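Local coordinates for demethyldecarbamoylnovobiocin O-methyltransferase (Streptomyces caeruleus, PDB 2WK1), which catalyses the S-adenosyl-L-methionine-dependent methylation of the 4-hydroxyl of the noviose sugar, the penultimate step in the biosynthesis of the antibiotic novobiocin, at residues L37-M42 with N93-V98; I43-G48 with R182-L187; E99-N104 with T209-R214; E257-F262 with V276-T281. All coordinates share one frame; numbering follows the deposited sequence.

Interaction 1: residues L37-M42 with N93-V98; sequences LYLDLM and NIRQCV
Arg-95 leaves helix 87-103 and reaches across to helix 35-47, where Leu-39 and Asp-40 receive it. Its CB already points toward that helix, and the chain, with CG anti to the backbone N (chi1 -177°) and extended from CG to NE, carries the guanidinium over to both residues. NE passes Leu-39 CD1 at 3.9 Å. CZ then lies under Leu-39 CB, which sits 3.7 Å away over the centre of one guanidinium face; leucine suits this spot because a flat cation accepts apolar carbon on its face and keeps its N-H groups for the rim. There NH1 donates to Asp-40 OD1 (2.6 Å, 166° at the hydrogen), a short, straight salt bridge. This single bond lies in the guanidinium plane, but the carboxylate is turned 55° from it. NH2 bonds Ser-36 OG, which further limits rotation of the group. Leu-39 also packs on Ala-130 of helix 119-130, while the Leu-37 and Leu-41 side of helix 35-47 meets the second subunit.

Interaction 2: residues I43-G48 with R182-L187; sequences IKVLAG and RNYDLL
Tyr-184 pushes its phenol end against Val-45 and Leu-46, two neighbours on the last turn of helix 35-47. Leu-46 CD2 makes the nearer approach, 3.3 Å from Tyr-184 OH and 3.5 Å from Tyr-184 CZ, coming at the ring obliquely. Val-45 CG1 lies 3.5 Å from the same OH and 4.1 Å from Tyr-184 CE2; its place anti to the backbone N of Val-45 (chi1 179°) directs this methyl at the hydroxyl. Branched aliphatic residues fit here because their methyls close round the hydroxyl end of the ring, Leu-46 at CZ and Val-45 beside CE2, while the hydroxyl they crowd needs a polar partner of its own. That partner is His-83, whose ND1 is hydrogen-bonded to Tyr-184 OH and whose ring meets the tyrosine ring steeply; a tyrosine can thus join an apolar core to a polar anchor.

Farther out, both segments turn just beyond the contact. Gly-48 follows helix 35-47, and Asp-185, just after Tyr-184, is where the chain leaves helical geometry beyond helix 174-183. Leu-46 also packs on Leu-123 of helix 119-130, and Val-45 meets Val-45 of the second subunit. The Leu-46 side chain is about 4 Å from that of Thr-84, which binds S-adenosyl-L-methionine. The arrangement thus pairs two Schellman-capped helix ends, each with positive phi, beside the methyl-donor site at the homodimer interface.

Interaction 3: residues E99-N104 with T209-R214; sequences EDVIGN and TLAVLR
In Val-101 the first torsion, chi1 -58°, sets CG1 anti to the carbonyl carbon and CG2 between the backbone N and that carbon, so that both methyls face Ala-211 and Val-212. In Val-212 it is CG2 that stands anti to the carbonyl carbon, which brings this methyl to 4.1 Å from Val-101 CG2. The same Val-101 CG2 lies 3.9 Å from Ala-211 CB, and Val-101 CG1 rests 3.7 Å from the carbonyl O of Ala-211. The small alanine lets the helix come close, with the CA atoms of Val-101 and Ala-211 only 6.5 Å apart, where the strand turns a corner; the beta-branched valines fill the adjoining space with compact, rather rigid side chains.

Beyond Val-101, helix 87-103 runs out at Asn-104, whose side-chain ND2 and backbone N both donate to Asp-100 O, reaching it from opposite faces of the carbonyl plane. Asp-100 OD2 is held by Tyr-239 of strand 238-242, and Val-212 also packs on Val-98 of helix 87-103. Across the contact itself the chemistry is mainly apolar packing, with one methyl resting against a backbone carbonyl, which implies that shape and burial, with no charge pairing, seat this helix end on strand 210-215 of the central methyltransferase sheet.

Interaction 4: residues E257-F262 with V276-T281; sequences EYRAKF and VYWQRT
The indole of Trp-278 carries Arg-259 NH1 over the centre of one face, 3.5 Å above the plane, its nearest ring atom being Trp-278 CD2. The guanidinium does not lie flat there: its plane stands 65° from that of the ring. Arg-259 CZ is nonetheless 4.8 Å from the centroid of the six-membered ring and 16° off the normal, a cation-pi contact. A bend at chi3 (54°) folds the arginine over the indole, and its CD packs 4.0 Å from Trp-278 CZ3 on the way. Tryptophan suits the place by offering a broad, electron-rich face to both the charge and the aliphatic chain. Arg-259 NH2 is hydrogen-bonded to Asp-266 O, which helps fix the tilt. Within the helical segment, Phe-262 CD2 lies over one face of the Tyr-258 ring. Leu-227 of helix 220-230 and Val-240 of strand 238-242 also border the indole. In this Rossmann-like methyltransferase fold, helix 249-261 thus lays Arg-259 over Trp-278 of the antiparallel strand 276-279.

How the interactions relate
Helix 35-47 supplies one side of interactions 1 and 2, whose centres are about 12 Å apart; they touch where Met-42 CE meets Leu-186 CD1 at 3.7 Å, and both adjoin the second subunit. Helix 87-103 carries interaction 1 on into interaction 3: Ile-94 CD1 packs 3.6 Å from Arg-214 NE. Interaction 4 lies farther along the same sheet, its centre about 16 Å from that of interaction 3, and meets interaction 1 through Asn-93 ND2 and Tyr-277 CD1 (3.4 Å). The bound S-adenosyl-L-homocysteine touches Arg-214 of interaction 3, and the Leu-46 side chain of interaction 2 is about 8 Å from S-adenosyl-L-homocysteine. Arg-95 of interaction 1 lies about 5 Å, side chain to side chain, from Glu-92, the predicted proton acceptor.

Interaction 1: residues L37-M42 with N93-V98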
loop_
_atom_site.group_PDB
_atom_site.type_symbol
_atom_site.label_atom_id
_atom_site.label_comp_id
_atom_site.label_asym_id
_atom_site.label_seq_id
_atom_site.Cartn_x
_atom_site.Cartn_y
_atom_site.Cartn_z
ATOM N N LEU A 37 -8.854 -9.395 1.254
ATOM C CA LEU A 37 -7.453 -9.075 1.504
ATOM C C LEU A 37 -7.080 -7.772 0.809
ATOM O O LEU A 37 -6.364 -6.938 1.367
ATOM C CB LEU A 37 -6.538 -10.195 1.022
ATOM C CG LEU A 37 -6.630 -11.522 1.781
ATOM C CD1 LEU A 37 -5.879 -12.594 1.017
ATOM C CD2 LEU A 37 -6.100 -11.386 3.174
ATOM N N TYR A 38 -7.542 -7.625 -0.425
ATOM C CA TYR A 38 -7.259 -6.426 -1.199
ATOM C C TYR A 38 -7.788 -5.176 -0.514
ATOM O O TYR A 38 -7.069 -4.187 -0.408
ATOM C CB TYR A 38 -7.870 -6.584 -2.571
ATOM C CG TYR A 38 -7.898 -5.361 -3.457
ATOM C CD1 TYR A 38 -6.738 -4.762 -3.904
ATOM C CD2 TYR A 38 -9.113 -4.856 -3.905
ATOM C CE1 TYR A 38 -6.786 -3.693 -4.785
ATOM C CE2 TYR A 38 -9.170 -3.790 -4.787
ATOM C CZ TYR A 38 -8.009 -3.197 -5.209
ATOM O OH TYR A 38 -8.123 -2.152 -6.084
ATOM N N LEU A 39 -9.061 -5.178 -0.118
ATOM C CA LEU A 39 -9.642 -3.965 0.461
ATOM C C LEU A 39 -9.059 -3.655 1.815
ATOM O O LEU A 39 -8.853 -2.490 2.145
ATOM C CB LEU A 39 -11.161 -4.043 0.525
ATOM C CG LEU A 39 -11.823 -4.053 -0.840
ATOM C CD1 LEU A 39 -13.329 -4.293 -0.712
ATOM C CD2 LEU A 39 -11.506 -2.798 -1.657
ATOM N N ASP A 40 -8.749 -4.695 2.592
ATOM C CA ASP A 40 -8.074 -4.474 3.857
ATOM C C ASP A 40 -6.739 -3.739 3.648
ATOM O O ASP A 40 -6.379 -2.776 4.354
ATOM C CB ASP A 40 -7.814 -5.803 4.578
ATOM C CG ASP A 40 -9.054 -6.455 5.163
ATOM O OD1 ASP A 40 -10.136 -5.846 5.228
ATOM O OD2 ASP A 40 -8.919 -7.636 5.597
ATOM N N LEU A 41 -5.980 -4.196 2.667
ATOM C CA LEU A 41 -4.678 -3.593 2.385
ATOM C C LEU A 41 -4.851 -2.195 1.817
ATOM O O LEU A 41 -4.149 -1.259 2.180
ATOM C CB LEU A 41 -3.871 -4.482 1.434
ATOM C CG LEU A 41 -2.547 -3.938 0.956
ATOM C CD1 LEU A 41 -1.618 -3.737 2.140
ATOM C CD2 LEU A 41 -1.916 -4.869 -0.073
ATOM N N MET A 42 -5.822 -2.021 0.946
ATOM C CA MET A 42 -6.039 -0.713 0.419
ATOM C C MET A 42 -6.314 0.341 1.462
ATOM O O MET A 42 -5.788 1.451 1.361
ATOM C CB MET A 42 -7.360 -0.755 -0.771
ATOM C CG MET A 42 -7.495 0.600 -1.299
ATOM S SD MET A 42 -8.528 0.479 -2.720
ATOM C CE MET A 42 -7.546 -0.056 -3.908
ATOM N N ASN A 93 -15.873 3.004 7.260
ATOM C CA ASN A 93 -17.263 3.402 7.035
ATOM C C ASN A 93 -17.631 3.447 5.559
ATOM O O ASN A 93 -18.704 3.008 5.167
ATOM C CB ASN A 93 -17.516 4.751 7.716
ATOM C CG ASN A 93 -18.850 5.368 7.332
ATOM O OD1 ASN A 93 -18.875 6.282 6.505
ATOM N ND2 ASN A 93 -19.947 4.858 7.889
ATOM N N ILE A 94 -16.750 4.003 4.730
ATOM C CA ILE A 94 -16.993 3.986 3.278
ATOM C C ILE A 94 -17.152 2.548 2.799
ATOM O O ILE A 94 -18.079 2.218 2.059
ATOM C CB ILE A 94 -15.852 4.640 2.489
ATOM C CG1 ILE A 94 -15.821 6.119 2.759
ATOM C CG2 ILE A 94 -16.001 4.390 0.962
ATOM C CD1 ILE A 94 -14.585 6.821 2.163
ATOM N N ARG A 95 -16.230 1.678 3.209
ATOM C CA ARG A 95 -16.304 0.287 2.797
ATOM C C ARG A 95 -17.623 -0.363 3.204
ATOM O O ARG A 95 -18.243 -1.068 2.403
ATOM C CB ARG A 95 -15.106 -0.496 3.314
ATOM C CG ARG A 95 -15.097 -1.939 2.837
ATOM C CD ARG A 95 -14.043 -2.702 3.451
ATOM N NE ARG A 95 -14.094 -4.101 3.129
ATOM C CZ ARG A 95 -13.138 -4.940 3.505
ATOM N NH1 ARG A 95 -12.102 -4.488 4.204
ATOM N NH2 ARG A 95 -13.206 -6.208 3.141
ATOM N N GLN A 96 -18.018 -0.159 4.457
ATOM C CA GLN A 96 -19.253 -0.767 4.923
ATOM C C GLN A 96 -20.469 -0.254 4.142
ATOM O O GLN A 96 -21.347 -1.032 3.754
ATOM C CB GLN A 96 -19.422 -0.531 6.424
ATOM C CG GLN A 96 -18.381 -1.223 7.327
ATOM C CD GLN A 96 -18.417 -2.742 7.391
ATOM O OE1 GLN A 96 -17.849 -3.431 6.535
ATOM N NE2 GLN A 96 -18.996 -3.271 8.474
ATOM N N CYS A 97 -20.543 1.050 3.917
ATOM C CA CYS A 97 -21.680 1.613 3.186
ATOM C C CYS A 97 -21.711 1.150 1.736
ATOM O O CYS A 97 -22.772 0.790 1.231
ATOM C CB CYS A 97 -21.662 3.149 3.270
ATOM S SG CYS A 97 -22.019 3.837 4.885
ATOM N N VAL A 98 -20.563 1.198 1.068
ATOM C CA VAL A 98 -20.537 0.800 -0.336
ATOM C C VAL A 98 -20.818 -0.701 -0.463
ATOM O O VAL A 98 -21.595 -1.110 -1.335
ATOM C CB VAL A 98 -19.212 1.174 -1.033
ATOM C CG1 VAL A 98 -19.189 0.653 -2.475
ATOM C CG2 VAL A 98 -19.012 2.696 -1.021
#

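Interaction 2: residues I43-G48 with R182-L187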
loop_
_atom_site.group_PDB
_atom_site.type_symbol
_atom_site.label_atom_id
_atom_site.label_comp_id
_atom_site.label_asym_id
_atom_site.label_seq_id
_atom_site.Cartn_x
_atom_site.Cartn_y
_atom_site.Cartn_z
ATOM N N ILE A 43 -7.136 0.003 2.467
ATOM C CA ILE A 43 -7.404 0.959 3.553
ATOM C C ILE A 43 -6.104 1.347 4.264
ATOM O O ILE A 43 -5.864 2.520 4.529
ATOM C CB ILE A 43 -8.486 0.382 4.481
ATOM C CG1 ILE A 43 -9.851 0.412 3.746
ATOM C CG2 ILE A 43 -8.520 1.153 5.806
ATOM C CD1 ILE A 43 -10.972 -0.344 4.433
ATOM N N LYS A 44 -5.259 0.369 4.551
ATOM C CA LYS A 44 -3.988 0.640 5.225
ATOM C C LYS A 44 -3.020 1.474 4.392
ATOM O O LYS A 44 -2.274 2.322 4.904
ATOM C CB LYS A 44 -3.281 -0.660 5.594
ATOM C CG LYS A 44 -3.990 -1.512 6.592
ATOM C CD LYS A 44 -3.295 -2.892 6.665
ATOM C CE LYS A 44 -3.509 -3.620 7.971
ATOM N NZ LYS A 44 -4.825 -4.230 8.018
ATOM N N VAL A 45 -3.031 1.244 3.084
ATOM C CA VAL A 45 -2.154 1.991 2.180
ATOM C C VAL A 45 -2.657 3.428 2.030
ATOM O O VAL A 45 -1.904 4.384 2.092
ATOM C CB VAL A 45 -2.025 1.283 0.768
ATOM C CG1 VAL A 45 -1.145 2.091 -0.119
ATOM C CG2 VAL A 45 -1.581 -0.177 0.922
ATOM N N LEU A 46 -3.947 3.567 1.810
ATOM C CA LEU A 46 -4.507 4.890 1.561
ATOM C C LEU A 46 -4.284 5.862 2.714
ATOM O O LEU A 46 -4.009 7.050 2.497
ATOM C CB LEU A 46 -6.014 4.771 1.275
ATOM C CG LEU A 46 -6.360 4.222 -0.107
ATOM C CD1 LEU A 46 -7.821 3.803 -0.124
ATOM C CD2 LEU A 46 -6.075 5.227 -1.204
ATOM N N ALA A 47 -4.421 5.364 3.941
ATOM C CA ALA A 47 -4.214 6.178 5.144
ATOM C C ALA A 47 -2.749 6.248 5.543
ATOM O O ALA A 47 -2.383 7.032 6.413
ATOM C CB ALA A 47 -5.023 5.633 6.293
ATOM N N GLY A 48 -1.919 5.411 4.927
ATOM C CA GLY A 48 -0.496 5.397 5.227
ATOM C C GLY A 48 -0.101 4.715 6.515
ATOM O O GLY A 48 1.033 4.894 6.988
ATOM N N ARG A 182 -4.100 6.420 -11.012
ATOM C CA ARG A 182 -3.291 5.584 -11.888
ATOM C C ARG A 182 -2.289 4.734 -11.115
ATOM O O ARG A 182 -2.036 3.581 -11.493
ATOM C CB ARG A 182 -2.576 6.443 -12.914
ATOM C CG ARG A 182 -1.890 5.605 -13.983
ATOM C CD ARG A 182 -1.737 6.308 -15.289
ATOM N NE ARG A 182 -1.039 7.570 -15.163
ATOM C CZ ARG A 182 -0.153 8.022 -16.062
ATOM N NH1 ARG A 182 0.164 7.293 -17.135
ATOM N NH2 ARG A 182 0.442 9.191 -15.867
ATOM N N ASN A 183 -1.765 5.272 -10.004
ATOM C CA ASN A 183 -0.802 4.545 -9.170
ATOM C C ASN A 183 -1.389 3.244 -8.617
ATOM O O ASN A 183 -0.664 2.290 -8.330
ATOM C CB ASN A 183 -0.310 5.399 -7.991
ATOM C CG ASN A 183 0.638 6.510 -8.389
ATOM O OD1 ASN A 183 1.093 6.603 -9.516
ATOM N ND2 ASN A 183 0.911 7.391 -7.436
ATOM N N TYR A 184 -2.704 3.240 -8.398
ATOM C CA TYR A 184 -3.424 2.036 -7.922
ATOM C C TYR A 184 -4.001 1.221 -9.073
ATOM O O TYR A 184 -4.683 0.230 -8.842
ATOM C CB TYR A 184 -4.596 2.433 -6.992
ATOM C CG TYR A 184 -4.178 2.984 -5.644
ATOM C CD1 TYR A 184 -3.817 4.315 -5.493
ATOM C CD2 TYR A 184 -4.122 2.173 -4.523
ATOM C CE1 TYR A 184 -3.437 4.818 -4.283
ATOM C CE2 TYR A 184 -3.754 2.667 -3.291
ATOM C CZ TYR A 184 -3.393 3.988 -3.170
ATOM O OH TYR A 184 -2.999 4.441 -1.926
ATOM N N ASP A 185 -3.748 1.655 -10.314
ATOM C CA ASP A 185 -4.355 1.050 -11.466
ATOM C C ASP A 185 -5.850 1.106 -11.478
ATOM O O ASP A 185 -6.522 0.150 -11.902
ATOM C CB ASP A 185 -3.832 -0.702 -11.755
ATOM C CG ASP A 185 -4.034 -0.854 -13.352
ATOM O OD1 ASP A 185 -3.743 -1.906 -13.259
ATOM O OD2 ASP A 185 -4.381 -0.014 -14.106
ATOM N N LEU A 186 -6.378 2.227 -11.019
ATOM C CA LEU A 186 -7.813 2.405 -10.922
ATOM C C LEU A 186 -8.342 3.605 -11.709
ATOM O O LEU A 186 -9.501 4.007 -11.527
ATOM C CB LEU A 186 -8.241 2.487 -9.447
ATOM C CG LEU A 186 -8.106 1.190 -8.645
ATOM C CD1 LEU A 186 -8.315 1.456 -7.145
ATOM C CD2 LEU A 186 -9.073 0.151 -9.132
ATOM N N LEU A 187 -7.529 4.189 -12.588
ATOM C CA LEU A 187 -8.019 5.286 -13.424
ATOM C C LEU A 187 -8.615 4.703 -14.688
ATOM O O LEU A 187 -7.898 4.364 -15.628
ATOM C CB LEU A 187 -6.911 6.291 -13.737
ATOM C CG LEU A 187 -7.374 7.570 -14.452
ATOM C CD1 LEU A 187 -8.294 8.425 -13.568
ATOM C CD2 LEU A 187 -6.139 8.379 -14.915
#

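Interaction 3: residues E99-N104 with T209-R214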
loop_
_atom_site.group_PDB
_atom_site.type_symbol
_atom_site.label_atom_id
_atom_site.label_comp_id
_atom_site.label_asym_id
_atom_site.label_seq_id
_atom_site.Cartn_x
_atom_site.Cartn_y
_atom_site.Cartn_z
ATOM N N GLU A 99 -20.219 -1.523 0.398
ATOM C CA GLU A 99 -20.547 -2.963 0.327
ATOM C C GLU A 99 -22.021 -3.223 0.613
ATOM O O GLU A 99 -22.596 -4.150 0.037
ATOM C CB GLU A 99 -19.623 -3.810 1.195
ATOM C CG GLU A 99 -18.201 -3.807 0.641
ATOM C CD GLU A 99 -17.251 -4.737 1.328
ATOM O OE1 GLU A 99 -17.379 -4.952 2.548
ATOM O OE2 GLU A 99 -16.372 -5.262 0.633
ATOM N N ASP A 100 -22.633 -2.446 1.505
ATOM C CA ASP A 100 -24.058 -2.658 1.815
ATOM C C ASP A 100 -24.936 -2.292 0.617
ATOM O O ASP A 100 -25.888 -3.011 0.284
ATOM C CB ASP A 100 -24.494 -1.858 3.049
ATOM C CG ASP A 100 -25.881 -2.246 3.515
ATOM O OD1 ASP A 100 -26.052 -3.426 3.900
ATOM O OD2 ASP A 100 -26.777 -1.388 3.502
ATOM N N VAL A 101 -24.629 -1.190 -0.074
ATOM C CA VAL A 101 -25.423 -0.822 -1.253
ATOM C C VAL A 101 -25.249 -1.842 -2.382
ATOM O O VAL A 101 -26.206 -2.155 -3.107
ATOM C CB VAL A 101 -25.236 0.647 -1.738
ATOM C CG1 VAL A 101 -25.577 1.627 -0.637
ATOM C CG2 VAL A 101 -23.893 0.919 -2.319
ATOM N N ILE A 102 -24.049 -2.394 -2.513
ATOM C CA ILE A 102 -23.812 -3.445 -3.509
ATOM C C ILE A 102 -24.581 -4.692 -3.101
ATOM O O ILE A 102 -25.264 -5.283 -3.924
ATOM C CB ILE A 102 -22.315 -3.806 -3.640
ATOM C CG1 ILE A 102 -21.540 -2.625 -4.230
ATOM C CG2 ILE A 102 -22.156 -5.103 -4.492
ATOM C CD1 ILE A 102 -20.025 -2.753 -4.120
ATOM N N GLY A 103 -24.467 -5.108 -1.843
ATOM C CA GLY A 103 -25.120 -6.347 -1.397
ATOM C C GLY A 103 -26.635 -6.302 -1.418
ATOM O O GLY A 103 -27.288 -7.336 -1.586
ATOM N N ASN A 104 -27.195 -5.112 -1.241
ATOM C CA ASN A 104 -28.642 -4.912 -1.270
ATOM C C ASN A 104 -29.152 -4.368 -2.602
ATOM O O ASN A 104 -30.329 -4.052 -2.738
ATOM C CB ASN A 104 -29.061 -4.008 -0.125
ATOM C CG ASN A 104 -29.050 -4.716 1.204
ATOM O OD1 ASN A 104 -29.830 -5.664 1.419
ATOM N ND2 ASN A 104 -28.228 -4.256 2.122
ATOM N N THR A 209 -28.764 9.046 -10.219
ATOM C CA THR A 209 -29.057 8.609 -8.885
ATOM C C THR A 209 -27.776 8.236 -8.200
ATOM O O THR A 209 -26.776 7.864 -8.822
ATOM C CB THR A 209 -30.118 6.802 -8.804
ATOM O OG1 THR A 209 -29.265 6.182 -9.500
ATOM C CG2 THR A 209 -30.726 7.143 -10.462
ATOM N N LEU A 210 -27.838 8.342 -6.874
ATOM C CA LEU A 210 -26.689 8.096 -6.002
ATOM C C LEU A 210 -27.039 7.047 -4.960
ATOM O O LEU A 210 -28.101 7.098 -4.323
ATOM C CB LEU A 210 -26.292 9.381 -5.269
ATOM C CG LEU A 210 -25.645 10.470 -6.119
ATOM C CD1 LEU A 210 -25.526 11.753 -5.328
ATOM C CD2 LEU A 210 -24.309 9.973 -6.677
ATOM N N ALA A 211 -26.134 6.098 -4.780
ATOM C CA ALA A 211 -26.218 5.143 -3.688
ATOM C C ALA A 211 -25.434 5.584 -2.459
ATOM O O ALA A 211 -25.828 5.260 -1.323
ATOM C CB ALA A 211 -25.793 3.759 -4.165
ATOM N N VAL A 212 -24.325 6.305 -2.643
ATOM C CA VAL A 212 -23.558 6.867 -1.521
ATOM C C VAL A 212 -23.162 8.285 -1.887
ATOM O O VAL A 212 -22.566 8.511 -2.938
ATOM C CB VAL A 212 -22.300 6.034 -1.160
ATOM C CG1 VAL A 212 -21.551 6.701 0.000
ATOM C CG2 VAL A 212 -22.654 4.573 -0.818
ATOM N N LEU A 213 -23.481 9.222 -1.003
ATOM C CA LEU A 213 -23.076 10.623 -1.091
ATOM C C LEU A 213 -22.169 10.904 0.086
ATOM O O LEU A 213 -22.639 10.914 1.196
ATOM C CB LEU A 213 -24.308 11.504 -1.024
ATOM C CG LEU A 213 -24.155 13.007 -0.836
ATOM C CD1 LEU A 213 -23.194 13.586 -1.884
ATOM C CD2 LEU A 213 -25.533 13.696 -0.824
ATOM N N ARG A 214 -20.871 11.094 -0.158
ATOM C CA ARG A 214 -19.905 11.414 0.908
ATOM C C ARG A 214 -19.548 12.887 0.794
ATOM O O ARG A 214 -19.129 13.342 -0.255
ATOM C CB ARG A 214 -18.670 10.539 0.861
ATOM C CG ARG A 214 -17.762 10.803 2.062
ATOM C CD ARG A 214 -16.549 9.863 2.147
ATOM N NE ARG A 214 -16.113 9.789 3.528
ATOM C CZ ARG A 214 -15.464 10.767 4.160
ATOM N NH1 ARG A 214 -14.949 11.773 3.473
ATOM N NH2 ARG A 214 -15.308 10.710 5.460
#

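Interaction 4: residues E257-F262 with V276-T281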
loop_
_atom_site.group_PDB
_atom_site.type_symbol
_atom_site.label_atom_id
_atom_site.label_comp_id
_atom_site.label_asym_id
_atom_site.label_seq_id
_atom_site.Cartn_x
_atom_site.Cartn_y
_atom_site.Cartn_z
ATOM N N GLU A 257 -29.715 22.082 9.543
ATOM C CA GLU A 257 -30.723 22.923 8.906
ATOM C C GLU A 257 -31.384 22.249 7.713
ATOM O O GLU A 257 -32.595 22.323 7.538
ATOM C CB GLU A 257 -29.915 24.393 8.252
ATOM C CG GLU A 257 -30.911 25.332 7.658
ATOM C CD GLU A 257 -30.173 26.364 7.071
ATOM O OE1 GLU A 257 -29.066 26.551 7.234
ATOM O OE2 GLU A 257 -30.832 27.155 6.235
ATOM N N TYR A 258 -30.594 21.568 6.903
ATOM C CA TYR A 258 -31.151 20.879 5.753
ATOM C C TYR A 258 -32.102 19.768 6.186
ATOM O O TYR A 258 -33.219 19.642 5.666
ATOM C CB TYR A 258 -30.030 20.290 4.878
ATOM C CG TYR A 258 -30.543 19.708 3.579
ATOM C CD1 TYR A 258 -30.771 20.516 2.474
ATOM C CD2 TYR A 258 -30.875 18.360 3.469
ATOM C CE1 TYR A 258 -31.278 19.985 1.308
ATOM C CE2 TYR A 258 -31.381 17.823 2.292
ATOM C CZ TYR A 258 -31.602 18.648 1.226
ATOM O OH TYR A 258 -32.112 18.138 0.059
ATOM N N ARG A 259 -31.677 18.987 7.182
ATOM C CA ARG A 259 -32.509 17.906 7.688
ATOM C C ARG A 259 -33.822 18.421 8.300
ATOM O O ARG A 259 -34.875 17.818 8.100
ATOM C CB ARG A 259 -31.742 17.043 8.689
ATOM C CG ARG A 259 -30.670 16.173 7.992
ATOM C CD ARG A 259 -29.648 15.653 8.968
ATOM N NE ARG A 259 -30.254 14.936 10.090
ATOM C CZ ARG A 259 -30.672 13.677 10.063
ATOM N NH1 ARG A 259 -30.534 12.934 8.976
ATOM N NH2 ARG A 259 -31.249 13.159 11.128
ATOM N N ALA A 260 -33.747 19.531 9.025
ATOM C CA ALA A 260 -34.943 20.137 9.622
ATOM C C ALA A 260 -35.859 20.663 8.533
ATOM O O ALA A 260 -37.087 20.416 8.565
ATOM C CB ALA A 260 -34.551 21.243 10.607
ATOM N N LYS A 261 -35.299 21.374 7.566
ATOM C CA LYS A 261 -36.096 21.973 6.468
ATOM C C LYS A 261 -36.885 20.936 5.678
ATOM O O LYS A 261 -38.039 21.184 5.297
ATOM C CB LYS A 261 -35.198 22.766 5.522
ATOM C CG LYS A 261 -35.910 23.398 4.334
ATOM N N PHE A 262 -36.262 19.787 5.412
ATOM C CA PHE A 262 -36.862 18.734 4.596
ATOM C C PHE A 262 -37.427 17.552 5.383
ATOM O O PHE A 262 -37.776 16.506 4.808
ATOM C CB PHE A 262 -35.873 18.305 3.510
ATOM C CG PHE A 262 -35.662 19.359 2.487
ATOM C CD1 PHE A 262 -36.627 19.565 1.492
ATOM C CD2 PHE A 262 -34.575 20.223 2.556
ATOM C CE1 PHE A 262 -36.465 20.568 0.552
ATOM C CE2 PHE A 262 -34.409 21.230 1.624
ATOM C CZ PHE A 262 -35.362 21.406 0.616
ATOM N N VAL A 276 -20.317 11.423 10.942
ATOM C CA VAL A 276 -21.600 10.742 11.121
ATOM C C VAL A 276 -22.132 10.338 9.747
ATOM O O VAL A 276 -21.643 10.811 8.715
ATOM C CB VAL A 276 -22.657 11.632 11.846
ATOM C CG1 VAL A 276 -22.126 12.116 13.239
ATOM C CG2 VAL A 276 -23.023 12.848 11.008
ATOM N N TYR A 277 -23.165 9.502 9.723
ATOM C CA TYR A 277 -23.829 9.148 8.496
ATOM C C TYR A 277 -25.274 8.807 8.749
ATOM O O TYR A 277 -25.656 8.531 9.884
ATOM C CB TYR A 277 -23.093 7.995 7.767
ATOM C CG TYR A 277 -23.209 6.641 8.396
ATOM C CD1 TYR A 277 -22.562 6.320 9.562
ATOM C CD2 TYR A 277 -23.929 5.656 7.776
ATOM C CE1 TYR A 277 -22.671 5.058 10.120
ATOM C CE2 TYR A 277 -24.027 4.388 8.320
ATOM C CZ TYR A 277 -23.411 4.109 9.515
ATOM O OH TYR A 277 -23.516 2.835 10.050
ATOM N N TRP A 278 -26.074 8.781 7.700
ATOM C CA TRP A 278 -27.410 8.237 7.789
ATOM C C TRP A 278 -27.753 7.448 6.557
ATOM O O TRP A 278 -27.157 7.616 5.499
ATOM C CB TRP A 278 -28.457 9.334 8.055
ATOM C CG TRP A 278 -28.943 10.216 6.924
ATOM C CD1 TRP A 278 -30.046 10.003 6.141
ATOM C CD2 TRP A 278 -28.484 11.541 6.591
ATOM N NE1 TRP A 278 -30.254 11.070 5.300
ATOM C CE2 TRP A 278 -29.324 12.035 5.564
ATOM C CE3 TRP A 278 -27.415 12.331 7.019
ATOM C CZ2 TRP A 278 -29.147 13.291 5.003
ATOM C CZ3 TRP A 278 -27.262 13.586 6.468
ATOM C CH2 TRP A 278 -28.114 14.056 5.477
ATOM N N GLN A 279 -28.774 6.611 6.702
ATOM C CA GLN A 279 -29.335 5.841 5.618
ATOM C C GLN A 279 -30.693 6.403 5.305
ATOM O O GLN A 279 -31.498 6.605 6.200
ATOM C CB GLN A 279 -29.476 4.364 5.966
ATOM C CG GLN A 279 -29.956 3.536 4.811
ATOM C CD GLN A 279 -30.005 2.067 5.129
ATOM O OE1 GLN A 279 -30.341 1.673 6.253
ATOM N NE2 GLN A 279 -29.696 1.235 4.136
ATOM N N ARG A 280 -30.952 6.663 4.038
ATOM C CA ARG A 280 -32.258 7.134 3.645
ATOM C C ARG A 280 -33.275 5.997 3.616
ATOM O O ARG A 280 -33.068 4.975 2.965
ATOM C CB ARG A 280 -32.190 7.759 1.990
ATOM C CG ARG A 280 -33.611 8.268 1.753
ATOM C CD ARG A 280 -33.702 8.675 0.355
ATOM N NE ARG A 280 -35.161 8.894 -0.004
ATOM C CZ ARG A 280 -35.622 8.841 -1.273
ATOM N NH1 ARG A 280 -35.082 8.629 -2.392
ATOM N NH2 ARG A 280 -37.114 9.092 -1.303
ATOM N N THR A 281 -34.394 6.169 4.317
ATOM C CA THR A 281 -35.411 5.128 4.310
ATOM C C THR A 281 -36.708 5.588 3.673
ATOM O O THR A 281 -37.601 4.753 3.451
ATOM C CB THR A 281 -35.688 4.633 5.726
ATOM O OG1 THR A 281 -36.206 5.715 6.498
ATOM C CG2 THR A 281 -34.417 4.048 6.369
#